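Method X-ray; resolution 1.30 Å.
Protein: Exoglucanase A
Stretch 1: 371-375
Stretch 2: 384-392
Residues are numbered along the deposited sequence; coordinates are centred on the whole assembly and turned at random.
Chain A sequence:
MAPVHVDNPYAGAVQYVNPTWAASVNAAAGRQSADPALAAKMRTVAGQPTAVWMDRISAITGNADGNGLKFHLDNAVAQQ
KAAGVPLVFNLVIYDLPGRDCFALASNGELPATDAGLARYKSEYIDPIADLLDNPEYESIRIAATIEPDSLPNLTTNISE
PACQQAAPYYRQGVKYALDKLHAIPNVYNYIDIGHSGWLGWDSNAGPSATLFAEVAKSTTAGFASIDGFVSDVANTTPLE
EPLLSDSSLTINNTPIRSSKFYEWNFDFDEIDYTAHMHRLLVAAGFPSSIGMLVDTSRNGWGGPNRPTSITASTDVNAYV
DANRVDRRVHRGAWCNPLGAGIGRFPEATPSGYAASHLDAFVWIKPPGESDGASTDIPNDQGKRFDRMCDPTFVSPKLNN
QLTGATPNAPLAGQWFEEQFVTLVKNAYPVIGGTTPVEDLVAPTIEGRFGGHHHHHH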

ATOM      1  N   ASP A 371       9.705  -5.725   2.496  1.00  7.66           N
ATOM      2  CA  ASP A 371       9.427  -5.476   1.087  1.00  7.73           C
ATOM      3  C   ASP A 371      10.249  -6.359   0.160  1.00  7.67           C
ATOM      4  O   ASP A 371       9.953  -6.424  -1.039  1.00  8.70           O
ATOM      5  CB  ASP A 371       9.716  -4.018   0.718  1.00  8.13           C
ATOM      6  CG  ASP A 371       8.854  -3.038   1.486  1.00  9.32           C
ATOM      7  OD1 ASP A 371       7.698  -3.385   1.805  1.00 11.08           O
ATOM      8  OD2 ASP A 371       9.329  -1.918   1.752  1.00  8.78           O
ATOM      9  N   GLY A 372      11.262  -7.031   0.676  1.00  7.06           N
ATOM     10  CA  GLY A 372      12.164  -7.812  -0.142  1.00  7.24           C
ATOM     11  C   GLY A 372      13.490  -7.969   0.556  1.00  7.43           C
ATOM     12  O   GLY A 372      13.857  -7.194   1.438  1.00  7.11           O
ATOM     13  N   ALA A 373      14.216  -9.007   0.163  1.00  7.99           N
ATOM     14  CA  ALA A 373      15.478  -9.321   0.814  1.00  8.84           C
ATOM     15  C   ALA A 373      16.577  -8.372   0.352  1.00  7.24           C
ATOM     16  O   ALA A 373      16.611  -7.936  -0.801  1.00  7.48           O
ATOM     17  CB  ALA A 373      15.886 -10.768   0.531  1.00  9.18           C
ATOM     18  N   SER A 374      17.497  -8.071   1.270  1.00  7.83           N
ATOM     19  CA  SER A 374      18.551  -7.096   1.027  1.00  9.11           C
ATOM     20  C   SER A 374      19.827  -7.703   0.457  1.00  9.33           C
ATOM     21  O   SER A 374      20.733  -6.951   0.085  1.00  9.74           O
ATOM     22  CB  SER A 374      18.876  -6.348   2.322  1.00 10.86           C
ATOM     23  OG  SER A 374      19.213  -7.267   3.352  1.00 11.80           O
ATOM     24  N   THR A 375      19.930  -9.029   0.417  1.00  9.97           N
ATOM     25  CA  THR A 375      21.015  -9.736  -0.251  1.00 12.01           C
ATOM     26  C   THR A 375      20.394 -10.898  -1.008  1.00 13.45           C
ATOM     27  O   THR A 375      19.222 -11.232  -0.816  1.00 13.62           O
ATOM     28  CB  THR A 375      22.055 -10.303   0.727  1.00 14.56           C
ATOM     29  OG1 THR A 375      21.455 -11.353   1.492  1.00 17.27           O
ATOM     30  CG2 THR A 375      22.596  -9.232   1.663  1.00 15.42           C
ATOM     31  N   ARG A 384      13.639 -13.941  -5.971  1.00 16.63           N
ATOM     32  CA  ARG A 384      14.827 -13.392  -6.604  1.00 15.98           C
ATOM     33  C   ARG A 384      15.204 -12.057  -5.979  1.00 14.54           C
ATOM     34  O   ARG A 384      14.377 -11.367  -5.373  1.00 15.37           O
ATOM     35  CB  ARG A 384      14.592 -13.217  -8.102  1.00 16.38           C
ATOM     36  CG  ARG A 384      14.034 -14.459  -8.753  1.00 16.33           C
ATOM     37  CD  ARG A 384      15.012 -15.607  -8.601  1.00 17.24           C
ATOM     38  NE  ARG A 384      16.262 -15.322  -9.295  1.00 17.32           N
ATOM     39  CZ  ARG A 384      16.430 -15.448 -10.609  1.00 18.06           C
ATOM     40  NH1 ARG A 384      15.429 -15.864 -11.374  1.00 17.77           N
ATOM     41  NH2 ARG A 384      17.599 -15.158 -11.158  1.00 17.95           N
ATOM     42  N   PHE A 385      16.471 -11.697  -6.158  1.00 13.85           N
ATOM     43  CA  PHE A 385      17.072 -10.543  -5.500  1.00 13.40           C
ATOM     44  C   PHE A 385      16.873  -9.290  -6.344  1.00 12.52           C
ATOM     45  O   PHE A 385      17.200  -9.277  -7.534  1.00 14.66           O
ATOM     46  CB  PHE A 385      18.569 -10.803  -5.323  1.00 13.83           C
ATOM     47  CG  PHE A 385      19.323  -9.676  -4.664  1.00 14.14           C
ATOM     48  CD1 PHE A 385      18.804  -9.016  -3.565  1.00 13.53           C
ATOM     49  CD2 PHE A 385      20.578  -9.304  -5.132  1.00 14.57           C
ATOM     50  CE1 PHE A 385      19.514  -7.991  -2.958  1.00 14.25           C
ATOM     51  CE2 PHE A 385      21.293  -8.285  -4.524  1.00 13.95           C
ATOM     52  CZ  PHE A 385      20.761  -7.630  -3.436  1.00 14.07           C
ATOM     53  N   ASP A 386      16.348  -8.236  -5.726  1.00  9.69           N
ATOM     54  CA  ASP A 386      16.159  -6.944  -6.374  1.00  9.11           C
ATOM     55  C   ASP A 386      17.092  -5.943  -5.708  1.00  8.70           C
ATOM     56  O   ASP A 386      16.983  -5.699  -4.503  1.00  9.58           O
ATOM     57  CB  ASP A 386      14.707  -6.486  -6.226  1.00 10.46           C
ATOM     58  CG  ASP A 386      14.357  -5.297  -7.119  1.00 12.97           C
ATOM     59  OD1 ASP A 386      15.196  -4.391  -7.320  1.00 12.52           O
ATOM     60  OD2 ASP A 386      13.220  -5.270  -7.624  1.00 16.33           O
ATOM     61  N   ARG A 387      17.995  -5.356  -6.494  1.00  8.69           N
ATOM     62  CA  ARG A 387      18.980  -4.444  -5.928  1.00  8.52           C
ATOM     63  C   ARG A 387      18.370  -3.159  -5.385  1.00  7.38           C
ATOM     64  O   ARG A 387      19.055  -2.433  -4.658  1.00  7.96           O
ATOM     65  CB  ARG A 387      20.095  -4.161  -6.933  1.00 10.61           C
ATOM     66  CG  ARG A 387      20.944  -5.380  -7.235  1.00 11.37           C
ATOM     67  CD  ARG A 387      22.334  -5.006  -7.708  1.00 12.69           C
ATOM     68  NE  ARG A 387      23.152  -4.497  -6.610  1.00 12.19           N
ATOM     69  CZ  ARG A 387      24.321  -3.880  -6.758  1.00 12.25           C
ATOM     70  NH1 ARG A 387      24.979  -3.453  -5.691  1.00 11.71           N
ATOM     71  NH2 ARG A 387      24.823  -3.678  -7.971  1.00 13.28           N
ATOM     72  N   MET A 388      17.100  -2.869  -5.678  1.00  7.88           N
ATOM     73  CA  MET A 388      16.466  -1.741  -5.002  1.00  7.10           C
ATOM     74  C   MET A 388      16.331  -1.971  -3.500  1.00  6.20           C
ATOM     75  O   MET A 388      16.107  -1.010  -2.751  1.00  7.07           O
ATOM     76  CB  MET A 388      15.122  -1.419  -5.644  1.00  8.51           C
ATOM     77  CG  MET A 388      15.276  -0.804  -7.030  1.00 10.38           C
ATOM     78  SD  MET A 388      16.113   0.794  -7.002  1.00 12.64           S
ATOM     79  CE  MET A 388      14.826   1.841  -6.330  1.00 12.26           C
ATOM     80  N   CYS A 389      16.480  -3.216  -3.047  1.00  5.77           N
ATOM     81  CA  CYS A 389      16.473  -3.576  -1.635  1.00  6.60           C
ATOM     82  C   CYS A 389      17.878  -3.665  -1.060  1.00  6.73           C
ATOM     83  O   CYS A 389      18.040  -4.015   0.115  1.00  7.31           O
ATOM     84  CB  CYS A 389      15.777  -4.927  -1.465  1.00  6.94           C
ATOM     85  SG  CYS A 389      14.094  -4.960  -2.074  1.00  8.03           S
ATOM     86  N   ASP A 390      18.892  -3.358  -1.871  1.00  6.70           N
ATOM     87  CA  ASP A 390      20.296  -3.574  -1.552  1.00  6.78           C
ATOM     88  C   ASP A 390      20.903  -2.289  -1.006  1.00  6.31           C
ATOM     89  O   ASP A 390      20.989  -1.292  -1.746  1.00  6.30           O
ATOM     90  CB  ASP A 390      20.980  -3.968  -2.859  1.00  6.55           C
ATOM     91  CG  ASP A 390      22.465  -4.258  -2.728  1.00  7.74           C
ATOM     92  OD1 ASP A 390      23.079  -4.075  -1.652  1.00  8.06           O
ATOM     93  OD2 ASP A 390      23.029  -4.662  -3.765  1.00  9.29           O
ATOM     94  N   PRO A 391      21.351  -2.263   0.256  1.00  6.71           N
ATOM     95  CA  PRO A 391      21.972  -1.038   0.798  1.00  6.99           C
ATOM     96  C   PRO A 391      23.230  -0.593   0.067  1.00  7.38           C
ATOM     97  O   PRO A 391      23.659   0.554   0.257  1.00  7.70           O
ATOM     98  CB  PRO A 391      22.293  -1.413   2.255  1.00  8.30           C
ATOM     99  CG  PRO A 391      21.413  -2.580   2.559  1.00  9.49           C
ATOM    100  CD  PRO A 391      21.259  -3.328   1.268  1.00  8.26           C
ATOM    101  N   THR A 392      23.844  -1.454  -0.742  1.00  7.03           N
ATOM    102  CA  THR A 392      25.083  -1.110  -1.432  1.00  7.30           C
ATOM    103  C   THR A 392      24.845  -0.539  -2.819  1.00  7.82           C
ATOM    104  O   THR A 392      25.812  -0.153  -3.482  1.00  9.09           O
ATOM    105  CB  THR A 392      26.017  -2.325  -1.568  1.00  8.12           C
ATOM    106  OG1 THR A 392      25.518  -3.221  -2.573  1.00  9.55           O
ATOM    107  CG2 THR A 392      26.186  -3.052  -0.245  1.00  9.15           C
TER
HETATM  108  O   HOH W   1      15.046  -8.426  -3.118  1.00 13.34           O
HETATM  109  O   HOH W   2      14.114 -10.961  -2.476  1.00 18.74           O
HETATM  110  O   HOH W   3      23.347  -6.351  -0.234  1.00 11.78           O

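The two stretches, both largely irregular in backbone, pack against each other over a modest 281 Å² without a single direct hydrogen bond between them. Their backbones come nearest at Ser 374 and Asp 390, whose CA atoms lie 4.7 Å apart, and Ser 374, Cys 389 and Phe 385 supply most of the buried surface.

Cys 389 closes a short 3-10 segment, and its CA-to-CB bond points toward the other stretch. Its CB lies 3.2 Å from Ala 373 O, and its SG, bonded covalently to a group elsewhere in the structure, sits 3.9 Å from Gly 372 CA. The lack of a side chain at Gly 372 is what admits the sulfur so near: a CB there would come within 2.9 Å of Cys 389 SG, a clash, and the backbone angles of this residue (156/158) themselves call for glycine.

Ser 374 meets the second stretch through both backbone and side chain. Its CA approaches Cys 389 O at 3.3 Å in a CA-H...O contact, a weakly polar interaction rather than a conventional hydrogen bond, and Ser 374 CB also lies 3.3 Å from Cys 389 O. The Ser 374 side chain adds a nonpolar touch, its CB lying 4.0 Å from Pro 391 CD, while its hydroxyl is satisfied elsewhere in the structure.

Phe 385, in the t rotamer, starts sideways but brings the end of its ring nearer to the first stretch. Backbone atoms of the first stretch line it there: Thr 375 C lies over one face, 3.6 Å from Phe 385 CD1, and Ala 373 O approaches the edge, 3.6 Å from Phe 385 CE1, where the slightly positive ring hydrogens suit a carbonyl oxygen. Ser 374 O comes closer still to Phe 385 CE1, at 3.4 Å, but obliquely.

Three waters provide the hydrogen bonding that the protein atoms do not make directly. Water 1 donates to Ala 373 O (2.8 Å from its O) and accepts from Asp 386 N (2.9 Å), while water 2 accepts from Ala 373 N (3.3 Å) and donates to Arg 384 O (2.9 Å). Water 3 donates both its protons, to Ser 374 O and to Asp 390 OD1, each 2.7 Å from its oxygen.

That carboxylate is held firmly within its own stretch. Asp 390 OD2 forms a salt bridge with Arg 387 NE at 2.9 Å, and Asp 390 OD1 accepts a hydrogen bond from Thr 392 N, also at 2.9 Å. Asp 386 OD1 similarly accepts from Met 388 N at 2.9 Å, bracing the turn that presents Cys 389.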